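Local coordinates for protein glutathione S-transferase (Rhodospirillum rubrum F11, PDB 4O7H) that probably catalyses the conjugation of glutathione to electrophilic substrates, using a thioredoxin-like domain joined to an all-helical domain, at residues I67-E72 and S79-P84; E113-R118 and L170-Y175; A43-P46 and P51-V54. All coordinates share one frame; numbering follows the deposited sequence.

Following the chain from the N terminus, contact 3 comes first: it closes the short loop between helix 39-44 and strand 52-54 inside the thioredoxin-like domain. Contact 1 then folds the segment after helix 64-74 back onto that helix, just before helix 85-119 opens the helical domain. Contact 2, with 51 residues between its segments, joins the far part of helix 85-119 to helix 161-175. The three follow in series, with no nesting or crossing. Contacts 1 and 3 touch, Ile-67 CD1 lying 3.7 Å from Pro-51 O, whereas contacts 1 and 2 lie on opposite sides of the chain's centre, their own centres about 28 Å apart.

Contact 1: residues I67-E72 and S79-P84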
# COMPACT_ATOMS: atom_id res chain seq x y z
N ILE A 67 -2.05 -9.41 -6.05
CA ILE A 67 -3.11 -10.24 -6.64
C ILE A 67 -3.88 -9.48 -7.71
O ILE A 67 -4.10 -10.00 -8.80
CB ILE A 67 -4.08 -10.80 -5.57
CG1 ILE A 67 -3.35 -11.80 -4.65
CG2 ILE A 67 -5.27 -11.43 -6.24
CD1 ILE A 67 -4.12 -12.08 -3.38
N CYS A 68 -4.26 -8.24 -7.44
CA CYS A 68 -4.99 -7.43 -8.42
C CYS A 68 -4.21 -7.19 -9.68
O CYS A 68 -4.75 -7.33 -10.81
CB CYS A 68 -5.47 -6.15 -7.78
SG CYS A 68 -6.82 -6.40 -6.59
N GLU A 69 -2.92 -6.92 -9.55
CA GLU A 69 -2.11 -6.68 -10.75
C GLU A 69 -1.90 -8.00 -11.50
O GLU A 69 -1.96 -8.02 -12.73
CB GLU A 69 -0.77 -6.08 -10.38
CG GLU A 69 -0.87 -4.70 -9.75
CD GLU A 69 -1.28 -3.63 -10.73
OE1 GLU A 69 -1.08 -3.79 -11.95
OE2 GLU A 69 -1.83 -2.64 -10.24
N TYR A 70 -1.73 -9.10 -10.77
CA TYR A 70 -1.61 -10.43 -11.36
C TYR A 70 -2.89 -10.74 -12.11
O TYR A 70 -2.84 -11.24 -13.26
CB TYR A 70 -1.40 -11.46 -10.25
CG TYR A 70 -1.56 -12.88 -10.71
CD1 TYR A 70 -0.50 -13.57 -11.30
CD2 TYR A 70 -2.77 -13.54 -10.54
CE1 TYR A 70 -0.65 -14.92 -11.72
CE2 TYR A 70 -2.91 -14.88 -10.97
CZ TYR A 70 -1.88 -15.53 -11.56
OH TYR A 70 -2.04 -16.87 -12.00
N LEU A 71 -4.05 -10.50 -11.52
CA LEU A 71 -5.32 -10.81 -12.23
C LEU A 71 -5.44 -10.04 -13.55
O LEU A 71 -5.92 -10.60 -14.55
CB LEU A 71 -6.55 -10.60 -11.37
CG LEU A 71 -6.70 -11.47 -10.14
CD1 LEU A 71 -7.90 -11.00 -9.34
CD2 LEU A 71 -6.77 -12.97 -10.51
N GLU A 72 -4.98 -8.79 -13.57
CA GLU A 72 -5.10 -8.00 -14.78
C GLU A 72 -4.11 -8.50 -15.84
O GLU A 72 -4.38 -8.41 -17.05
CB GLU A 72 -4.91 -6.50 -14.46
CG GLU A 72 -5.19 -5.55 -15.61
CD GLU A 72 -6.65 -5.20 -15.81
OE1 GLU A 72 -7.55 -5.75 -15.14
OE2 GLU A 72 -6.87 -4.29 -16.70
N SER A 79 -11.30 -5.58 -18.17
CA SER A 79 -10.17 -4.86 -17.48
C SER A 79 -10.71 -4.12 -16.25
O SER A 79 -11.76 -3.50 -16.31
CB SER A 79 -9.55 -3.84 -18.42
OG SER A 79 -8.51 -3.12 -17.76
N LEU A 80 -9.96 -4.13 -15.14
CA LEU A 80 -10.29 -3.35 -14.00
C LEU A 80 -9.27 -2.21 -13.78
O LEU A 80 -9.32 -1.51 -12.80
CB LEU A 80 -10.39 -4.25 -12.79
CG LEU A 80 -11.57 -5.23 -12.84
CD1 LEU A 80 -11.49 -6.21 -11.67
CD2 LEU A 80 -12.91 -4.53 -12.80
N LEU A 81 -8.35 -2.06 -14.74
CA LEU A 81 -7.43 -0.90 -14.71
C LEU A 81 -7.66 0.10 -15.83
O LEU A 81 -7.36 1.27 -15.67
CB LEU A 81 -6.00 -1.38 -14.82
CG LEU A 81 -5.36 -1.92 -13.54
CD1 LEU A 81 -4.04 -2.63 -13.91
CD2 LEU A 81 -5.17 -0.87 -12.48
N GLY A 82 -8.16 -0.37 -16.97
CA GLY A 82 -8.31 0.53 -18.11
C GLY A 82 -7.09 0.51 -19.00
O GLY A 82 -6.14 -0.24 -18.79
N GLY A 83 -7.14 1.34 -20.04
CA GLY A 83 -6.26 1.11 -21.19
C GLY A 83 -5.11 2.09 -21.22
O GLY A 83 -3.96 1.69 -21.09
N PRO A 84 -5.40 3.39 -21.38
CA PRO A 84 -4.26 4.29 -21.48
C PRO A 84 -3.48 4.41 -20.16
O PRO A 84 -4.08 4.33 -19.09
CB PRO A 84 -4.90 5.65 -21.87
CG PRO A 84 -6.37 5.42 -21.98
CD PRO A 84 -6.70 4.07 -21.39
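Glu-72, at the end of segment 67-72, sends its carboxylate into the backbone of segment 79-84, which has no regular secondary structure. The polar part of the contact rests on one sound bond: Leu-80 N donates to Glu-72 OE1 over 2.9 Å, and the N-H...O angle of 178° makes it practically straight. The donor meets OE1 on its syn side, 19° out of the carboxylate plane. With CG anti to the backbone N (chi1 -173°) and a bend at chi2, the chain leaves the helix and turns the carboxylate to the backbone N-H of Leu-80. OE1 also pairs with Lys-23 NZ, so two donors grip this buried oxygen, and the positive charge would be expected to favour the ionised carboxylate. The second oxygen is less certain. Leu-81 N approaches Glu-72 OE2 at 3.3 Å in a weak bond, but OE2 is modelled too close to Ser-79 OG for its position to carry weight; the ST turn suggested by Ser-79 OG accepting from Leu-81 N is doubtful for the same reason.

The van der Waals part belongs to Leu-81. Its CD1 lies 3.6 Å from Glu-72 CG, resting on the aliphatic part of that side chain. The same methyl lies against the carboxylate oxygen Glu-69 OE1 at 3.7 Å, the two side chains crossing at about a right angle. The polar partner of that oxygen is elsewhere, in a salt bridge from Glu-69 OE1 to Arg-92 NH2.

Around the contact, Leu-81 packs on Val-91 and Arg-92 of helix 85-119, and Leu-80 on Ala-19 of helix 11-22 and Ile-164 of helix 161-175. The loop leading from the thioredoxin-like domain into the helical domain is thus held among four helices, with Trp-65 of the second subunit packed against Glu-69.

Contact 2: residues E113-R118 and L170-Y175; sequences EKLLKR and LSLIDY
Leu-115 and Tyr-175 mark the nearest backbone approach of the two helical segments, with 8.6 Å between Leu-115 CA and Tyr-175 CA, and side chains span the gap. Both segments belong to the all-helical C-terminal domain of the glutathione S-transferase fold: 113-118 lies near the end of helix 85-119, and 170-175 closes helix 161-175. The first is not a regular alpha-helix throughout: a wider pi-type turn occupies 113-116, and the backbone angles of Leu-115, -114/-58°, depart from alpha-helical values in keeping with it.

No hydrogen bond crosses the contact, which is buried and made by van der Waals packing. Leu-115 points toward the other helix and divides its two methyls between two residues. CD2 takes Tyr-175, coming to 4.1 Å from ring atom CD1 at an oblique approach. The far end of the ring is anchored beyond the contact, where Tyr-175 OH bonds to Ile-211 O and Ile-208 N, and the ring packs edge-to-face with Tyr-217; these interactions would limit its movement beside Leu-115. The other methyl serves Leu-172, whose side chain also packs on Val-111, one turn before Leu-115 on helix 85-119. Leu-115 CD1 stands 4.2 Å from Leu-172 CD2 and 3.9 Å from Leu-172 O.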
# COMPACT_ATOMS: atom_id res chain seq x y z
N GLU A 113 -11.93 -1.56 16.39
CA GLU A 113 -12.63 -1.24 17.63
C GLU A 113 -14.03 -1.83 17.69
O GLU A 113 -14.47 -2.31 18.75
CB GLU A 113 -12.67 0.26 17.86
CG GLU A 113 -11.30 0.92 17.97
CD GLU A 113 -10.43 0.30 19.04
OE1 GLU A 113 -10.96 -0.09 20.12
OE2 GLU A 113 -9.20 0.18 18.82
N LYS A 114 -14.73 -1.84 16.57
CA LYS A 114 -16.13 -2.29 16.57
C LYS A 114 -16.38 -3.68 16.07
O LYS A 114 -17.43 -4.28 16.37
CB LYS A 114 -16.97 -1.30 15.78
CG LYS A 114 -16.95 0.05 16.47
CD LYS A 114 -17.91 1.01 15.86
CE LYS A 114 -19.33 0.61 16.16
NZ LYS A 114 -20.22 1.73 15.74
N LEU A 115 -15.46 -4.23 15.27
CA LEU A 115 -15.68 -5.51 14.70
C LEU A 115 -14.69 -6.53 15.24
O LEU A 115 -15.12 -7.56 15.80
CB LEU A 115 -15.62 -5.43 13.18
CG LEU A 115 -16.64 -4.48 12.58
CD1 LEU A 115 -16.55 -4.50 11.06
CD2 LEU A 115 -18.05 -4.84 13.04
N LEU A 116 -13.40 -6.29 15.07
CA LEU A 116 -12.41 -7.28 15.47
C LEU A 116 -12.48 -7.52 16.98
O LEU A 116 -12.44 -8.65 17.41
CB LEU A 116 -10.98 -6.88 15.06
CG LEU A 116 -9.96 -7.96 15.49
CD1 LEU A 116 -10.22 -9.30 14.82
CD2 LEU A 116 -8.53 -7.50 15.24
N LYS A 117 -12.64 -6.45 17.75
CA LYS A 117 -12.59 -6.63 19.21
C LYS A 117 -13.70 -7.50 19.69
O LYS A 117 -13.53 -8.24 20.67
CB LYS A 117 -12.60 -5.31 19.94
CG LYS A 117 -11.21 -4.72 20.02
CD LYS A 117 -11.05 -3.77 21.19
CE LYS A 117 -10.18 -2.60 20.78
NZ LYS A 117 -9.70 -1.74 21.89
N ARG A 118 -14.85 -7.44 19.02
CA ARG A 118 -15.97 -8.27 19.40
C ARG A 118 -15.75 -9.71 18.95
O ARG A 118 -16.17 -10.66 19.63
CB ARG A 118 -17.26 -7.70 18.85
CG ARG A 118 -17.64 -6.37 19.48
CD ARG A 118 -19.00 -5.93 18.98
NE ARG A 118 -20.00 -6.99 19.09
CZ ARG A 118 -21.23 -6.90 18.58
NH1 ARG A 118 -21.61 -5.79 17.97
NH2 ARG A 118 -22.09 -7.90 18.71
N LEU A 170 -15.86 0.82 2.39
CA LEU A 170 -17.12 1.36 2.88
C LEU A 170 -18.04 0.28 3.34
O LEU A 170 -18.83 0.49 4.28
CB LEU A 170 -17.78 2.27 1.87
CG LEU A 170 -17.16 3.68 1.84
CD1 LEU A 170 -17.57 4.43 0.60
CD2 LEU A 170 -17.64 4.47 3.06
N SER A 171 -17.95 -0.91 2.74
CA SER A 171 -18.82 -2.02 3.13
C SER A 171 -18.54 -2.43 4.55
O SER A 171 -19.45 -2.88 5.29
CB SER A 171 -18.73 -3.20 2.17
OG SER A 171 -17.56 -3.97 2.28
N LEU A 172 -17.27 -2.32 4.96
CA LEU A 172 -16.93 -2.69 6.35
C LEU A 172 -17.36 -1.59 7.33
O LEU A 172 -17.88 -1.92 8.41
CB LEU A 172 -15.45 -2.98 6.49
CG LEU A 172 -15.14 -4.38 6.00
CD1 LEU A 172 -13.66 -4.43 5.65
CD2 LEU A 172 -15.55 -5.40 7.06
N ILE A 173 -17.27 -0.33 6.92
CA ILE A 173 -17.80 0.77 7.74
C ILE A 173 -19.31 0.61 7.86
O ILE A 173 -19.87 0.82 8.94
CB ILE A 173 -17.45 2.17 7.19
CG1 ILE A 173 -15.94 2.28 6.83
CG2 ILE A 173 -17.81 3.25 8.20
CD1 ILE A 173 -15.00 1.64 7.83
N ASP A 174 -19.93 0.15 6.81
CA ASP A 174 -21.39 -0.02 6.80
C ASP A 174 -21.78 -1.21 7.65
O ASP A 174 -22.78 -1.14 8.37
CB ASP A 174 -21.89 -0.16 5.37
CG ASP A 174 -23.35 0.17 5.20
OD1 ASP A 174 -23.81 1.14 5.79
OD2 ASP A 174 -24.03 -0.51 4.37
N TYR A 175 -21.01 -2.29 7.61
CA TYR A 175 -21.25 -3.43 8.50
C TYR A 175 -21.25 -3.01 9.99
O TYR A 175 -22.06 -3.52 10.80
CB TYR A 175 -20.21 -4.53 8.20
CG TYR A 175 -20.59 -5.87 8.74
CD1 TYR A 175 -20.51 -6.14 10.09
CD2 TYR A 175 -21.05 -6.85 7.89
CE1 TYR A 175 -20.88 -7.39 10.57
CE2 TYR A 175 -21.44 -8.11 8.35
CZ TYR A 175 -21.35 -8.35 9.71
OH TYR A 175 -21.72 -9.59 10.19

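Contact 3: residues A43-P46 and P51-V54; sequences AMNP and PVLV
Asn-45, whose side chain packs on Val-52, has both ends of its amide engaged: ND2 donates to Glu-49 O, while OD1 accepts from Glu-47 N two residues on, as in an Asx turn. These bonds hold the amide's rotation and tie it to the turn that follows helix 39-44, Asn-45 being the first residue to depart from helical backbone angles. No hydrogen bond crosses to the strand; the contacts are van der Waals ones. Asn-45 CB lies 3.9 Å from Val-52 CG2, and ND2 of the same amide is equally near that methyl, the side chains running obliquely past each other.

Met-44 supplies the other half. Its chi1 and chi2 are both near 180°, and this extended chain carries SD to 4.0 Å from Val-52 CG1, tip to tip; the bend at chi3 (64°) then turns CE to the same methyl. SD also lies 4.1 Å from Val-54 CG2. Val-52 therefore divides its branches, CG1 to Met-44 and CG2 to Asn-45.

Pro-51, preceded by a cis peptide, is the cis-proline that marks the thioredoxin fold just before this strand, as in other glutathione S-transferases. Strand 52-54 sits between strands 3-6 and 60-62, antiparallel to both. Val-52 and Val-54 face helix 39-44; Leu-53 faces the other way, onto helix 64-74.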
# COMPACT_ATOMS: atom_id res chain seq x y z
N ALA A 43 3.64 -20.43 6.73
CA ALA A 43 4.56 -21.02 5.78
C ALA A 43 4.22 -20.61 4.37
O ALA A 43 5.10 -20.41 3.57
CB ALA A 43 4.60 -22.55 5.89
N MET A 44 2.93 -20.51 4.06
CA MET A 44 2.49 -20.11 2.73
C MET A 44 2.65 -18.59 2.49
O MET A 44 3.08 -18.17 1.39
CB MET A 44 1.02 -20.50 2.58
CG MET A 44 0.39 -20.03 1.30
SD MET A 44 -1.32 -20.52 1.14
CE MET A 44 -2.05 -19.64 2.46
N ASN A 45 2.31 -17.80 3.51
CA ASN A 45 2.47 -16.34 3.52
C ASN A 45 3.10 -15.82 4.78
O ASN A 45 2.48 -15.69 5.83
CB ASN A 45 1.11 -15.63 3.38
CG ASN A 45 1.30 -14.14 3.40
OD1 ASN A 45 2.42 -13.68 3.28
ND2 ASN A 45 0.24 -13.37 3.49
N PRO A 46 4.41 -15.56 4.73
CA PRO A 46 5.09 -15.13 5.94
C PRO A 46 4.62 -13.87 6.57
O PRO A 46 4.90 -13.63 7.75
CB PRO A 46 6.53 -14.98 5.47
CG PRO A 46 6.44 -14.65 4.05
CD PRO A 46 5.29 -15.54 3.56
N PRO A 51 -5.50 -11.22 1.79
CA PRO A 51 -5.77 -12.38 0.94
C PRO A 51 -4.55 -13.09 0.41
O PRO A 51 -3.45 -12.51 0.26
CB PRO A 51 -6.54 -11.80 -0.24
CG PRO A 51 -5.98 -10.40 -0.35
CD PRO A 51 -5.68 -9.95 1.04
N VAL A 52 -4.75 -14.38 0.14
CA VAL A 52 -3.78 -15.16 -0.61
C VAL A 52 -4.55 -15.94 -1.69
O VAL A 52 -5.53 -16.65 -1.35
CB VAL A 52 -3.04 -16.17 0.29
CG1 VAL A 52 -2.05 -16.98 -0.51
CG2 VAL A 52 -2.30 -15.42 1.40
N LEU A 53 -4.12 -15.83 -2.93
CA LEU A 53 -4.70 -16.58 -4.05
C LEU A 53 -3.81 -17.76 -4.39
O LEU A 53 -2.57 -17.59 -4.55
CB LEU A 53 -4.85 -15.68 -5.26
CG LEU A 53 -5.44 -16.25 -6.56
CD1 LEU A 53 -6.93 -16.53 -6.40
CD2 LEU A 53 -5.15 -15.32 -7.70
N VAL A 54 -4.42 -18.95 -4.52
CA VAL A 54 -3.68 -20.16 -4.98
C VAL A 54 -4.38 -20.70 -6.24
O VAL A 54 -5.59 -21.04 -6.22
CB VAL A 54 -3.57 -21.24 -3.89
CG1 VAL A 54 -2.66 -22.37 -4.38
CG2 VAL A 54 -3.11 -20.63 -2.57